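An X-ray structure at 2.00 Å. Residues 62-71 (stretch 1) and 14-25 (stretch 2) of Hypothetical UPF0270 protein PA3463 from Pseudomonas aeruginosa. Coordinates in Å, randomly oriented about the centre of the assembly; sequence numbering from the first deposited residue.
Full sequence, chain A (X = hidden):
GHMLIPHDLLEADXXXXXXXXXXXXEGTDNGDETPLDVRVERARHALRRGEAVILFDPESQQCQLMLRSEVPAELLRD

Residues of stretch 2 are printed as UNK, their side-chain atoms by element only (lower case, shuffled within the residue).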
# COMPACT_ATOMS: atom_id res chain seq x y z
N GLN A 62 -4.03 -0.95 12.02
CA GLN A 62 -4.07 -0.05 10.87
C GLN A 62 -3.09 -0.47 9.73
O GLN A 62 -2.05 -1.04 9.96
CB GLN A 62 -3.76 1.37 11.36
CG GLN A 62 -4.95 2.24 11.65
CD GLN A 62 -4.61 3.76 11.53
OE1 GLN A 62 -4.00 4.35 12.44
NE2 GLN A 62 -5.01 4.38 10.41
N CYS A 63 -3.51 -0.18 8.50
CA CYS A 63 -2.76 -0.47 7.27
C CYS A 63 -2.32 0.82 6.65
O CYS A 63 -2.99 1.87 6.78
CB CYS A 63 -3.63 -1.20 6.22
SG CYS A 63 -3.75 -2.99 6.40
N GLN A 64 -1.22 0.74 5.91
CA GLN A 64 -0.86 1.83 5.03
C GLN A 64 -0.08 1.37 3.76
O GLN A 64 0.79 0.53 3.83
CB GLN A 64 -0.03 2.87 5.82
CG GLN A 64 0.35 4.09 5.01
CD GLN A 64 0.71 5.24 5.87
OE1 GLN A 64 1.36 6.19 5.44
NE2 GLN A 64 0.28 5.16 7.13
N LEU A 65 -0.43 1.95 2.62
CA LEU A 65 0.29 1.73 1.39
C LEU A 65 1.52 2.63 1.41
O LEU A 65 1.40 3.79 1.78
CB LEU A 65 -0.56 2.13 0.20
CG LEU A 65 -0.73 1.02 -0.81
CD1 LEU A 65 -2.24 0.73 -0.75
CD2 LEU A 65 -0.37 1.45 -2.18
N MET A 66 2.68 2.06 1.05
CA MET A 66 3.95 2.80 0.99
C MET A 66 4.77 2.36 -0.23
O MET A 66 4.71 1.22 -0.65
CB MET A 66 4.77 2.59 2.31
CG MET A 66 4.33 3.50 3.58
SD MET A 66 5.50 3.32 4.91
CE MET A 66 6.54 4.64 4.30
N LEU A 67 5.55 3.26 -0.79
CA LEU A 67 6.57 2.88 -1.78
C LEU A 67 7.64 2.03 -1.06
O LEU A 67 8.07 2.36 0.04
CB LEU A 67 7.26 4.12 -2.39
CG LEU A 67 6.47 5.01 -3.37
CD1 LEU A 67 7.25 6.27 -3.81
CD2 LEU A 67 6.08 4.15 -4.56
N ARG A 68 7.97 0.91 -1.63
CA ARG A 68 9.08 0.03 -1.13
C ARG A 68 10.32 0.86 -0.78
O ARG A 68 10.98 0.57 0.19
CB ARG A 68 9.46 -1.01 -2.21
CG ARG A 68 10.58 -2.00 -1.72
CD ARG A 68 10.97 -2.99 -2.86
NE ARG A 68 9.88 -3.95 -3.03
CZ ARG A 68 9.68 -5.00 -2.25
NH1 ARG A 68 10.53 -5.35 -1.27
NH2 ARG A 68 8.59 -5.70 -2.44
N SER A 69 10.62 1.86 -1.62
CA SER A 69 11.78 2.76 -1.47
C SER A 69 11.75 3.62 -0.20
O SER A 69 12.78 4.05 0.29
CB SER A 69 11.94 3.63 -2.71
OG SER A 69 10.94 4.64 -2.79
N GLU A 70 10.55 3.85 0.35
CA GLU A 70 10.39 4.59 1.61
C GLU A 70 10.32 3.74 2.89
O GLU A 70 10.27 4.26 4.03
CB GLU A 70 9.20 5.56 1.43
CG GLU A 70 9.51 6.41 0.15
CD GLU A 70 8.53 7.53 -0.07
OE1 GLU A 70 7.50 7.39 0.60
OE2 GLU A 70 8.79 8.51 -0.88
N VAL A 71 10.35 2.44 2.69
CA VAL A 71 10.30 1.49 3.78
C VAL A 71 11.73 1.14 4.27
O VAL A 71 12.60 0.80 3.46
CB VAL A 71 9.49 0.22 3.39
CG1 VAL A 71 9.31 -0.67 4.56
CG2 VAL A 71 8.08 0.59 2.86
N UNK A 14 -11.26 -2.02 1.63
CA UNK A 14 -10.19 -1.44 2.39
C UNK A 14 -9.02 -1.17 1.42
O UNK A 14 -8.44 -0.14 1.51
c UNK A 14 -10.92 -2.85 4.48
o UNK A 14 -8.69 -3.12 3.52
c UNK A 14 -9.77 -2.18 3.75
N UNK A 15 -8.74 -2.07 0.47
CA UNK A 15 -7.65 -1.79 -0.51
C UNK A 15 -7.88 -0.50 -1.31
O UNK A 15 -6.96 0.27 -1.55
c UNK A 15 -7.38 -2.97 -1.46
c UNK A 15 -4.90 -2.30 -1.93
c UNK A 15 -6.00 -4.09 -3.25
c UNK A 15 -6.26 -2.80 -2.51
N UNK A 16 -9.14 -0.25 -1.71
CA UNK A 16 -9.47 0.95 -2.52
C UNK A 16 -9.23 2.20 -1.78
O UNK A 16 -8.68 3.15 -2.33
n UNK A 16 -12.38 -0.74 -4.08
c UNK A 16 -10.91 0.92 -3.07
c UNK A 16 -11.13 -0.23 -4.03
o UNK A 16 -10.19 -0.69 -4.68
N UNK A 17 -9.65 2.19 -0.51
CA UNK A 17 -9.45 3.28 0.43
C UNK A 17 -7.94 3.52 0.67
O UNK A 17 -7.49 4.65 0.68
c UNK A 17 -11.69 2.97 1.74
c UNK A 17 -10.13 3.01 1.80
o UNK A 17 -12.31 3.63 0.92
n UNK A 17 -12.29 2.20 2.65
N UNK A 18 -7.17 2.45 0.89
CA UNK A 18 -5.68 2.58 1.02
C UNK A 18 -5.04 3.20 -0.27
O UNK A 18 -4.14 4.04 -0.18
c UNK A 18 -5.02 1.19 1.29
c UNK A 18 -5.34 0.32 2.54
c UNK A 18 -4.44 -0.91 2.63
c UNK A 18 -5.16 1.07 3.80
N UNK A 19 -5.51 2.77 -1.45
CA UNK A 19 -4.98 3.29 -2.73
C UNK A 19 -5.28 4.77 -2.88
O UNK A 19 -4.40 5.54 -3.23
c UNK A 19 -4.91 1.12 -4.12
c UNK A 19 -5.84 0.28 -5.00
c UNK A 19 -3.53 1.24 -4.75
c UNK A 19 -5.54 2.50 -3.93
N UNK A 20 -6.53 5.17 -2.60
CA UNK A 20 -6.95 6.56 -2.62
C UNK A 20 -6.17 7.40 -1.62
O UNK A 20 -5.66 8.48 -2.00
o UNK A 20 -10.84 9.47 -2.56
c UNK A 20 -10.45 8.26 -2.57
c UNK A 20 -8.49 6.67 -2.45
o UNK A 20 -11.19 7.24 -2.84
c UNK A 20 -8.97 8.06 -2.24
N UNK A 21 -6.01 6.92 -0.38
CA UNK A 21 -5.16 7.62 0.62
C UNK A 21 -3.78 7.86 0.06
O UNK A 21 -3.26 8.97 0.11
o UNK A 21 -6.44 5.97 3.68
c UNK A 21 -5.02 6.82 1.93
c UNK A 21 -6.33 6.78 2.73
o UNK A 21 -7.25 7.54 2.37
N UNK A 22 -3.19 6.83 -0.52
CA UNK A 22 -1.77 6.88 -0.98
C UNK A 22 -1.61 7.92 -2.05
O UNK A 22 -0.71 8.76 -1.98
c UNK A 22 0.12 5.27 -3.45
c UNK A 22 1.39 5.19 -4.07
c UNK A 22 -0.00 5.41 -2.06
c UNK A 22 2.43 5.47 -1.89
c UNK A 22 2.54 5.32 -3.29
c UNK A 22 -1.36 5.47 -1.43
c UNK A 22 1.15 5.51 -1.29
N UNK A 23 -2.46 7.90 -3.05
CA UNK A 23 -2.27 8.81 -4.19
C UNK A 23 -2.68 10.26 -3.88
O UNK A 23 -2.39 11.18 -4.65
c UNK A 23 -2.43 6.91 -5.85
c UNK A 23 -2.91 8.29 -5.54
c UNK A 23 -4.47 8.30 -5.50
N UNK A 24 -3.31 10.47 -2.73
CA UNK A 24 -3.52 11.83 -2.29
C UNK A 24 -2.66 12.21 -1.09
O UNK A 24 -2.80 13.31 -0.59
c UNK A 24 -4.99 12.14 -2.04
c UNK A 24 -5.80 12.06 -3.35
o UNK A 24 -5.53 11.20 -1.11
N UNK A 25 -1.74 11.32 -0.68
CA UNK A 25 -0.89 11.53 0.52
C UNK A 25 -0.12 12.86 0.55
O UNK A 25 0.25 13.40 -0.50
n UNK A 25 2.43 9.02 -1.88
c UNK A 25 3.58 8.64 -2.41
n UNK A 25 3.68 8.52 -3.73
n UNK A 25 4.63 8.37 -1.64
c UNK A 25 2.17 9.20 -0.44
c UNK A 25 1.29 10.47 -0.31
c UNK A 25 0.12 10.38 0.69
O HOH W 1 -2.48 3.93 2.16

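Position 14 has three side-chain atoms: one carbon that carries an oxygen and a second carbon. It does not touch stretch 1. The branch at CB with a hydroxyl makes it Thr14.

Position 15 has four carbons, forked at the second. They touch Leu65. This is Leu15. Its CA-to-CB bond points sideways, but the end of the side chain comes nearer, and Leu15 CD1 lies 4.2 Å from Leu65 CD1.

Position 16 has two carbons, the second carrying one oxygen and one nitrogen. It has no contact with stretch 1. That is a short amide, Asn16. Its CA-to-CB bond points away from the strand, and its OD1 is hydrogen-bonded elsewhere in the structure.

Position 17 has the same set of atoms. It is exposed and out of reach of the strand. It is Asn17.

Position 18 again has four carbons forked at the second. Its CA-to-CB bond points toward the strand, and it touches Cys63 and Leu65. This is Leu18. Leu18 CD2 packs 3.7 Å from Cys63 CB, and Leu18 CB lies 3.5 Å from Leu65 CD1.

Position 19 has the same four-carbon fork and touches Leu65, so it is Leu19. Its CA-to-CB bond points away, yet the side chain ends nearer, with Leu19 CD2 4.1 Å from Leu65 CD2.

Position 20 has three carbons, the third carrying two oxygens. It is exposed and does not meet stretch 1. This carboxylate on a longer chain is Glu20.

Position 21 has two carbons, the second carrying two oxygens. It does not touch stretch 1. This is Asp21. Its CA-to-CB bond points toward the strand, but its nearest approach, Asp21 OD2 to Cys63 O, is 6.2 Å.

Position 22 has one carbon followed by a ring of six carbons, with no oxygen. The ring lies against Leu65 and Leu67. This is Phe22. Leu65 CD2 sits over one face of the ring, 4.3 Å from its centroid, in a CH-pi contact. Leu67 CD2 meets the ring edge, 3.9 Å from Phe22 CZ.

Position 23 has three carbons, one carrying the other two, and no contact with stretch 1. It is Val23.

Position 24 has one carbon carrying an oxygen and a carbon. It does not touch stretch 1. It is Thr24. Its OG1 donates a hydrogen bond to Glu20 O at 2.9 Å, one helical turn back.

Position 25 has three carbons, a nitrogen, then a carbon carrying two more nitrogens. It touches Leu67 and Glu70. The guanidinium makes it Arg25. Arg25 NE gives a weak hydrogen bond to Phe22 O at 3.2 Å. Arg25 NH1 forms a long salt bridge with Glu70 OE1 at 3.8 Å and also lies 4.0 Å from Leu67 CD1.

The contact is mainly apolar. Leu65 is its centre: its CA-to-CB bond points toward the helix, and it touches Leu15, Leu18, Leu19 and Phe22. Cys63 and Leu67 extend the packing along the strand. No direct hydrogen bond joins the two stretches. A water does so instead: water 1 O lies 2.9 Å from both Leu18 O, to which it donates, and Leu65 N, from which it accepts. The strand and helix axes cross at 47° and approach to 7.7 Å. Beyond the strand, the long salt bridge between Arg25 and Glu70 adds a looser contact.

Stretch 2 14-25: TLNNLLEDFVTR
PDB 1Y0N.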